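Local coordinates for protein putative acyl-CoA thioester hydrolase YbhC (Escherichia coli K-12, PDB 3GRH) that is a putative acyl-CoA thioesterase of the outer membrane, a lipoprotein with the pectinesterase fold that neither binds pectin nor shows pectinesterase activity, at residues A[87-91]-A[92-96]; A[98-101]-A[102-105]; A[167-171]-A[172-176]. All coordinates share one frame; numbering follows the deposited sequence.

Contact 1: residues A[87-91]-A[92-96]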
loop_
_atom_site.group_PDB
_atom_site.type_symbol
_atom_site.label_atom_id
_atom_site.label_comp_id
_atom_site.label_asym_id
_atom_site.label_seq_id
_atom_site.Cartn_x
_atom_site.Cartn_y
_atom_site.Cartn_z
ATOM N N VAL A 87 -29.551 -9.630 4.411
ATOM C CA VAL A 87 -28.485 -9.940 3.444
ATOM C C VAL A 87 -29.061 -9.832 2.041
ATOM O O VAL A 87 -30.170 -10.359 1.770
ATOM C CB VAL A 87 -27.917 -11.361 3.680
ATOM C CG1 VAL A 87 -27.064 -11.803 2.566
ATOM C CG2 VAL A 87 -27.163 -11.430 5.014
ATOM N N THR A 88 -28.326 -9.129 1.170
ATOM C CA THR A 88 -28.675 -9.001 -0.241
ATOM C C THR A 88 -27.842 -9.975 -1.092
ATOM O O THR A 88 -28.310 -10.475 -2.093
ATOM C CB THR A 88 -28.547 -7.498 -0.759
ATOM O OG1 THR A 88 -27.223 -7.006 -0.604
ATOM C CG2 THR A 88 -29.425 -6.559 0.023
ATOM N N HIS A 89 -26.609 -10.232 -0.702
ATOM C CA HIS A 89 -25.671 -10.983 -1.530
ATOM C C HIS A 89 -24.791 -11.862 -0.684
ATOM O O HIS A 89 -24.551 -11.527 0.448
ATOM C CB HIS A 89 -24.779 -9.981 -2.230
ATOM C CG HIS A 89 -25.497 -9.184 -3.260
ATOM N ND1 HIS A 89 -26.122 -7.988 -2.974
ATOM C CD2 HIS A 89 -25.749 -9.447 -4.555
ATOM C CE1 HIS A 89 -26.739 -7.566 -4.063
ATOM N NE2 HIS A 89 -26.503 -8.411 -5.041
ATOM N N THR A 90 -24.291 -12.955 -1.207
ATOM C CA THR A 90 -23.470 -13.883 -0.403
ATOM C C THR A 90 -21.988 -13.807 -0.744
ATOM O O THR A 90 -21.145 -14.468 -0.103
ATOM C CB THR A 90 -23.964 -15.306 -0.531
ATOM O OG1 THR A 90 -24.053 -15.618 -1.919
ATOM C CG2 THR A 90 -25.373 -15.430 0.135
ATOM N N THR A 91 -21.667 -13.085 -1.795
ATOM C CA THR A 91 -20.265 -12.835 -2.124
ATOM C C THR A 91 -20.082 -11.363 -2.316
ATOM O O THR A 91 -21.007 -10.631 -2.654
ATOM C CB THR A 91 -19.743 -13.518 -3.415
ATOM O OG1 THR A 91 -20.293 -12.914 -4.601
ATOM C CG2 THR A 91 -20.001 -14.957 -3.395
ATOM N N ILE A 92 -18.849 -10.925 -2.097
ATOM C CA ILE A 92 -18.589 -9.504 -2.131
ATOM C C ILE A 92 -18.561 -9.013 -3.556
ATOM O O ILE A 92 -19.141 -7.945 -3.891
ATOM C CB ILE A 92 -17.292 -9.135 -1.423
ATOM C CG1 ILE A 92 -17.377 -9.613 0.062
ATOM C CG2 ILE A 92 -17.015 -7.687 -1.607
ATOM C CD1 ILE A 92 -16.150 -9.466 0.815
ATOM N N GLN A 93 -18.039 -9.844 -4.458
ATOM C CA GLN A 93 -18.049 -9.487 -5.868
ATOM C C GLN A 93 -19.441 -9.271 -6.395
ATOM O O GLN A 93 -19.648 -8.340 -7.165
ATOM C CB GLN A 93 -17.335 -10.506 -6.752
ATOM C CG GLN A 93 -17.150 -10.086 -8.168
ATOM C CD GLN A 93 -16.148 -8.998 -8.300
ATOM O OE1 GLN A 93 -15.004 -9.245 -8.033
ATOM N NE2 GLN A 93 -16.546 -7.854 -8.778
ATOM N N ALA A 94 -20.414 -10.077 -5.974
ATOM C CA ALA A 94 -21.780 -9.901 -6.432
ATOM C C ALA A 94 -22.376 -8.576 -6.012
ATOM O O ALA A 94 -23.178 -7.963 -6.769
ATOM C CB ALA A 94 -22.607 -11.080 -5.948
ATOM N N ALA A 95 -22.079 -8.141 -4.786
ATOM C CA ALA A 95 -22.562 -6.870 -4.306
ATOM C C ALA A 95 -21.876 -5.739 -5.031
ATOM O O ALA A 95 -22.480 -4.751 -5.301
ATOM C CB ALA A 95 -22.309 -6.721 -2.771
ATOM N N VAL A 96 -20.572 -5.823 -5.234
ATOM C CA VAL A 96 -19.850 -4.810 -6.036
ATOM C C VAL A 96 -20.439 -4.681 -7.407
ATOM O O VAL A 96 -20.681 -3.607 -7.868
ATOM C CB VAL A 96 -18.347 -5.120 -6.133
ATOM C CG1 VAL A 96 -17.640 -4.262 -7.194
ATOM C CG2 VAL A 96 -17.672 -4.976 -4.758
#

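Contact 2: residues A[98-101]-A[102-105]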
loop_
_atom_site.group_PDB
_atom_site.type_symbol
_atom_site.label_atom_id
_atom_site.label_comp_id
_atom_site.label_asym_id
_atom_site.label_seq_id
_atom_site.Cartn_x
_atom_site.Cartn_y
_atom_site.Cartn_z
ATOM N N ALA A 98 -23.490 -5.389 -8.275
ATOM C CA ALA A 98 -24.788 -4.787 -8.207
ATOM C C ALA A 98 -24.693 -3.282 -8.033
ATOM O O ALA A 98 -25.602 -2.564 -8.464
ATOM C CB ALA A 98 -25.625 -5.376 -7.056
ATOM N N ALA A 99 -23.641 -2.832 -7.363
ATOM C CA ALA A 99 -23.410 -1.408 -7.204
ATOM C C ALA A 99 -23.010 -0.776 -8.527
ATOM O O ALA A 99 -23.491 0.295 -8.926
ATOM C CB ALA A 99 -22.310 -1.160 -6.148
ATOM N N ILE A 100 -22.103 -1.418 -9.222
ATOM C CA ILE A 100 -21.549 -0.884 -10.474
ATOM C C ILE A 100 -22.585 -0.793 -11.589
ATOM O O ILE A 100 -22.623 0.214 -12.289
ATOM C CB ILE A 100 -20.364 -1.708 -10.960
ATOM C CG1 ILE A 100 -19.228 -1.634 -9.981
ATOM C CG2 ILE A 100 -19.898 -1.203 -12.376
ATOM C CD1 ILE A 100 -18.611 -0.289 -9.816
ATOM N N ILE A 101 -23.440 -1.780 -11.698
ATOM C CA ILE A 101 -24.454 -1.793 -12.803
ATOM C C ILE A 101 -25.395 -0.605 -12.714
ATOM O O ILE A 101 -26.071 -0.293 -13.701
ATOM C CB ILE A 101 -25.182 -3.116 -12.987
ATOM C CG1 ILE A 101 -25.941 -3.563 -11.752
ATOM C CG2 ILE A 101 -24.138 -4.212 -13.388
ATOM C CD1 ILE A 101 -27.012 -4.695 -11.972
ATOM N N LYS A 102 -25.532 0.031 -11.566
ATOM C CA LYS A 102 -26.428 1.193 -11.455
ATOM C C LYS A 102 -25.968 2.415 -12.255
ATOM O O LYS A 102 -26.762 3.299 -12.545
ATOM C CB LYS A 102 -26.573 1.602 -10.003
ATOM C CG LYS A 102 -27.341 0.641 -9.141
ATOM C CD LYS A 102 -27.650 1.378 -7.891
ATOM C CE LYS A 102 -28.105 0.511 -6.745
ATOM N NZ LYS A 102 -28.075 1.403 -5.518
ATOM N N ARG A 103 -24.670 2.479 -12.547
ATOM C CA ARG A 103 -24.062 3.574 -13.320
ATOM C C ARG A 103 -24.326 4.912 -12.720
ATOM O O ARG A 103 -24.615 5.876 -13.423
ATOM C CB ARG A 103 -24.481 3.552 -14.783
ATOM C CG ARG A 103 -24.603 2.184 -15.317
ATOM C CD ARG A 103 -23.304 1.503 -15.562
ATOM N NE ARG A 103 -23.565 0.115 -15.965
ATOM C CZ ARG A 103 -22.650 -0.846 -16.063
ATOM N NH1 ARG A 103 -21.371 -0.592 -15.831
ATOM N NH2 ARG A 103 -23.025 -2.080 -16.410
ATOM N N THR A 104 -24.196 4.979 -11.407
ATOM C CA THR A 104 -24.487 6.209 -10.693
ATOM C C THR A 104 -23.236 6.948 -10.220
ATOM O O THR A 104 -22.215 6.328 -9.978
ATOM C CB THR A 104 -25.337 5.951 -9.436
ATOM O OG1 THR A 104 -25.696 7.217 -8.829
ATOM C CG2 THR A 104 -24.657 5.055 -8.455
ATOM N N ASN A 105 -23.365 8.259 -10.104
ATOM C CA ASN A 105 -22.309 9.162 -9.578
ATOM C C ASN A 105 -22.310 9.213 -8.054
ATOM O O ASN A 105 -21.311 9.659 -7.408
ATOM C CB ASN A 105 -22.539 10.612 -10.068
ATOM C CG ASN A 105 -22.297 10.791 -11.534
ATOM O OD1 ASN A 105 -21.564 10.026 -12.166
ATOM N ND2 ASN A 105 -22.905 11.837 -12.099
HETATM O O HOH W 1 -22.672 2.790 -10.065
#

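Contact 3: residues A[167-171]-A[172-176]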
loop_
_atom_site.group_PDB
_atom_site.type_symbol
_atom_site.label_atom_id
_atom_site.label_comp_id
_atom_site.label_asym_id
_atom_site.label_seq_id
_atom_site.Cartn_x
_atom_site.Cartn_y
_atom_site.Cartn_z
ATOM N N TYR A 167 -16.617 -14.260 -13.288
ATOM C CA TYR A 167 -16.225 -13.235 -14.246
ATOM C C TYR A 167 -16.556 -13.765 -15.617
ATOM O O TYR A 167 -16.169 -14.859 -16.016
ATOM C CB TYR A 167 -14.712 -12.902 -14.145
ATOM C CG TYR A 167 -14.323 -12.442 -12.784
ATOM C CD1 TYR A 167 -14.628 -11.162 -12.342
ATOM C CD2 TYR A 167 -13.624 -13.276 -11.916
ATOM C CE1 TYR A 167 -14.345 -10.776 -11.091
ATOM C CE2 TYR A 167 -13.279 -12.879 -10.676
ATOM C CZ TYR A 167 -13.625 -11.610 -10.238
ATOM O OH TYR A 167 -13.349 -11.196 -8.967
ATOM N N MET A 168 -17.356 -12.973 -16.327
ATOM C CA MET A 168 -17.795 -13.266 -17.679
ATOM C C MET A 168 -17.910 -11.932 -18.442
ATOM O O MET A 168 -18.080 -10.885 -17.849
ATOM C CB MET A 168 -19.193 -13.883 -17.701
ATOM C CG MET A 168 -19.427 -15.046 -16.803
ATOM S SD MET A 168 -20.985 -15.813 -17.205
ATOM C CE MET A 168 -20.544 -16.787 -18.688
ATOM N N PRO A 169 -17.776 -11.951 -19.756
ATOM C CA PRO A 169 -17.972 -10.762 -20.520
ATOM C C PRO A 169 -19.342 -10.199 -20.167
ATOM O O PRO A 169 -20.331 -10.915 -20.009
ATOM C CB PRO A 169 -17.942 -11.256 -21.956
ATOM C CG PRO A 169 -17.205 -12.475 -21.911
ATOM C CD PRO A 169 -17.455 -13.100 -20.610
ATOM N N GLY A 170 -19.418 -8.926 -19.991
ATOM C CA GLY A 170 -20.742 -8.402 -19.638
ATOM C C GLY A 170 -21.015 -8.363 -18.169
ATOM O O GLY A 170 -22.023 -7.748 -17.747
ATOM N N LYS A 171 -20.172 -8.970 -17.327
ATOM C CA LYS A 171 -20.281 -8.638 -15.924
ATOM C C LYS A 171 -19.264 -7.542 -15.644
ATOM O O LYS A 171 -18.286 -7.400 -16.372
ATOM C CB LYS A 171 -20.068 -9.854 -14.990
ATOM C CG LYS A 171 -21.057 -11.012 -15.106
ATOM C CD LYS A 171 -20.713 -12.075 -14.049
ATOM C CE LYS A 171 -21.639 -13.249 -14.035
ATOM N NZ LYS A 171 -21.578 -13.951 -12.675
ATOM N N PRO A 172 -19.485 -6.736 -14.577
ATOM C CA PRO A 172 -18.494 -5.798 -14.183
ATOM C C PRO A 172 -17.143 -6.489 -13.861
ATOM O O PRO A 172 -17.023 -7.665 -13.428
ATOM C CB PRO A 172 -19.070 -5.160 -12.883
ATOM C CG PRO A 172 -20.553 -5.302 -13.103
ATOM C CD PRO A 172 -20.673 -6.674 -13.755
ATOM N N ALA A 173 -16.117 -5.755 -14.144
ATOM C CA ALA A 173 -14.784 -6.155 -13.815
ATOM C C ALA A 173 -14.255 -7.122 -14.828
ATOM O O ALA A 173 -13.141 -7.626 -14.704
ATOM C CB ALA A 173 -14.611 -6.746 -12.323
ATOM N N TRP A 174 -15.019 -7.417 -15.879
ATOM C CA TRP A 174 -14.446 -8.241 -16.954
ATOM C C TRP A 174 -13.118 -7.741 -17.478
ATOM O O TRP A 174 -12.221 -8.548 -17.721
ATOM C CB TRP A 174 -15.417 -8.341 -18.135
ATOM C CG TRP A 174 -14.852 -9.173 -19.256
ATOM C CD1 TRP A 174 -14.445 -8.752 -20.433
ATOM C CD2 TRP A 174 -14.548 -10.572 -19.188
ATOM N NE1 TRP A 174 -13.960 -9.807 -21.178
ATOM C CE2 TRP A 174 -13.995 -10.941 -20.412
ATOM C CE3 TRP A 174 -14.695 -11.543 -18.199
ATOM C CZ2 TRP A 174 -13.594 -12.243 -20.684
ATOM C CZ3 TRP A 174 -14.322 -12.848 -18.485
ATOM C CH2 TRP A 174 -13.763 -13.170 -19.686
ATOM N N TYR A 175 -13.016 -6.432 -17.725
ATOM C CA TYR A 175 -11.805 -5.918 -18.333
ATOM C C TYR A 175 -10.592 -6.231 -17.451
ATOM O O TYR A 175 -9.469 -6.421 -17.954
ATOM C CB TYR A 175 -11.947 -4.443 -18.647
ATOM C CG TYR A 175 -11.803 -3.519 -17.485
ATOM C CD1 TYR A 175 -10.580 -2.952 -17.184
ATOM C CD2 TYR A 175 -12.908 -3.123 -16.760
ATOM C CE1 TYR A 175 -10.442 -2.133 -16.085
ATOM C CE2 TYR A 175 -12.797 -2.238 -15.672
ATOM C CZ TYR A 175 -11.565 -1.730 -15.337
ATOM O OH TYR A 175 -11.468 -0.885 -14.258
ATOM N N MET A 176 -10.807 -6.214 -16.132
ATOM C CA MET A 176 -9.750 -6.517 -15.127
ATOM C C MET A 176 -9.339 -7.993 -15.210
ATOM O O MET A 176 -8.160 -8.334 -15.404
ATOM C CB MET A 176 -10.247 -6.170 -13.730
ATOM C CG MET A 176 -10.422 -4.682 -13.567
ATOM S SD MET A 176 -11.251 -4.119 -12.073
ATOM C CE MET A 176 -9.948 -4.370 -10.877
HETATM O O HOH W 2 -16.686 -10.005 -15.271
#

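Contact 1: residues A[87-91]-A[92-96]
Thr91 is the N-cap of helix 92-100, and its hydroxyl turns back to meet Ala94 in the first turn. OG1 accepts from Ala94 N at 3.2 Å, with an N-H...O angle of 154°. A chi1 of 71° places OG1 between the backbone N and the carbonyl carbon of Thr91, where it meets the N-H of Ala94. The same oxygen also lies against the methyl of Ala94. The backbone also takes part: Thr91 O accepts a weak bond from Ala95 N at 3.4 Å. His89 packs on the same turn with its imidazole. Ala95 CA sits over one ring face, 3.9 Å from the ring centroid and 12° off the normal, a CH-pi contact. CD2 of His89 reaches the Ala94 side, 3.8 Å from Ala94 CB. The ring is tethered through ND1, which shares a hydrogen bond of 2.8 Å with Thr88 OG1. That hydroxyl is also bonded to the backbone N of Val78, so strand 77-79 helps to fix the imidazole. Ile92 and Ala95 rest on Val79 of the same strand. The whole is a threonine N-cap, flanked by a histidine ring, at a helix that packs on the end of a parallel beta-helix.

Contact 2: residues A[98-101]-A[102-105]
Lys102 and Arg103 bond back through their backbone N-H groups to Ala99 and Ile100, where helix 92-100 gives way to a turn. Lys102 N gives a weak bond to Ala99 O at 3.3 Å. Arg103 N bonds to Ile100 O at 3.1 Å and closes a type I turn from Ile100 to Arg103. Arg103 then leaves the helical region with positive phi. A water extends the ending: it donates to Ala99 O at 2.9 Å and accepts from Thr104 N at 3.0 Å. The side chains add packing contacts. Arg103 folds back because its chain bends at chi2 (-74°), and one guanidinium face lies over Ile101 CA, 3.6 Å from the plane. NH1 comes to 3.8 Å from Ile100 CG2, and NH2 reaches Ile101 CG2. Lys102 takes another course. Its CB and CG pass Ala99 O and Ala98 O. The polar end of its extended chain is held apart, by a hydrogen bond from NZ to Gln108 OE1. The chemistry implies a firmly held helix end: Ala99 O is gripped by three donors, Lys102 N weakly, the water and the Gln108 amide. The Arg103 guanidinium, close to Ile100 O, would probably add a favourable field at that carbonyl.

Contact 3: residues A[167-171]-A[172-176]
Trp174 lays its indole against the backbone of Met168 and the ring of Pro169, and this is the tight part of the contact. Pro169 CD stands over the six-membered ring, 3.7 Å from its centroid and 7° off the normal, a CH-pi contact. Pro169 N lies over the same face nearer the rim, and Met168 C is 3.2 Å from Trp174 CE3. With chi1 at 180°, Trp174 CG points opposite its backbone N, which brings the indole back over the turn from Met168 to Lys171. That type II turn is closed by Lys171 N to Met168 O at 2.9 Å. A second follows, closed weakly by Trp174 N to Lys171 O at 3.3 Å. A water lies 3.1 Å from Met168 O and 3.0 Å from Pro172 O and links the two turns. An alanine in place of Trp174 would probably leave Pro169 without its aromatic partner and the first turn less firmly held. On the looser side the Met168 side chain and Gly170 are exposed, while the extended Lys171 chain leads away to Gly165 O. Tyr167 is buried and stacks on Tyr122 of strand 115-123. Ala173, the N-cap of helix 174-181, also touches Tyr122, and Pro172 rests on helix 92-100.

From the N terminus, strand 77-79 leads through a loop to contact 1, which starts helix 92-100. Contact 2 ends that same helix and turns the chain toward strand 108-112. The two therefore bracket one helix, and His89 NE2 meets Ala98 CB at 3.7 Å. Contact 3 comes later, after helix 154-161, and closes the loop that leads into helix 174-181. All three follow in series, with none nested or crossed. Contact 3 still returns to the earlier contacts at two points: Tyr167 OH probably bonds Gln93 OE1 of contact 1, and Pro172 CG meets Ile101 CG2 of contact 2 at 3.8 Å. Together they join helices 92-100 and 174-181 beside the first strands of the beta-helix.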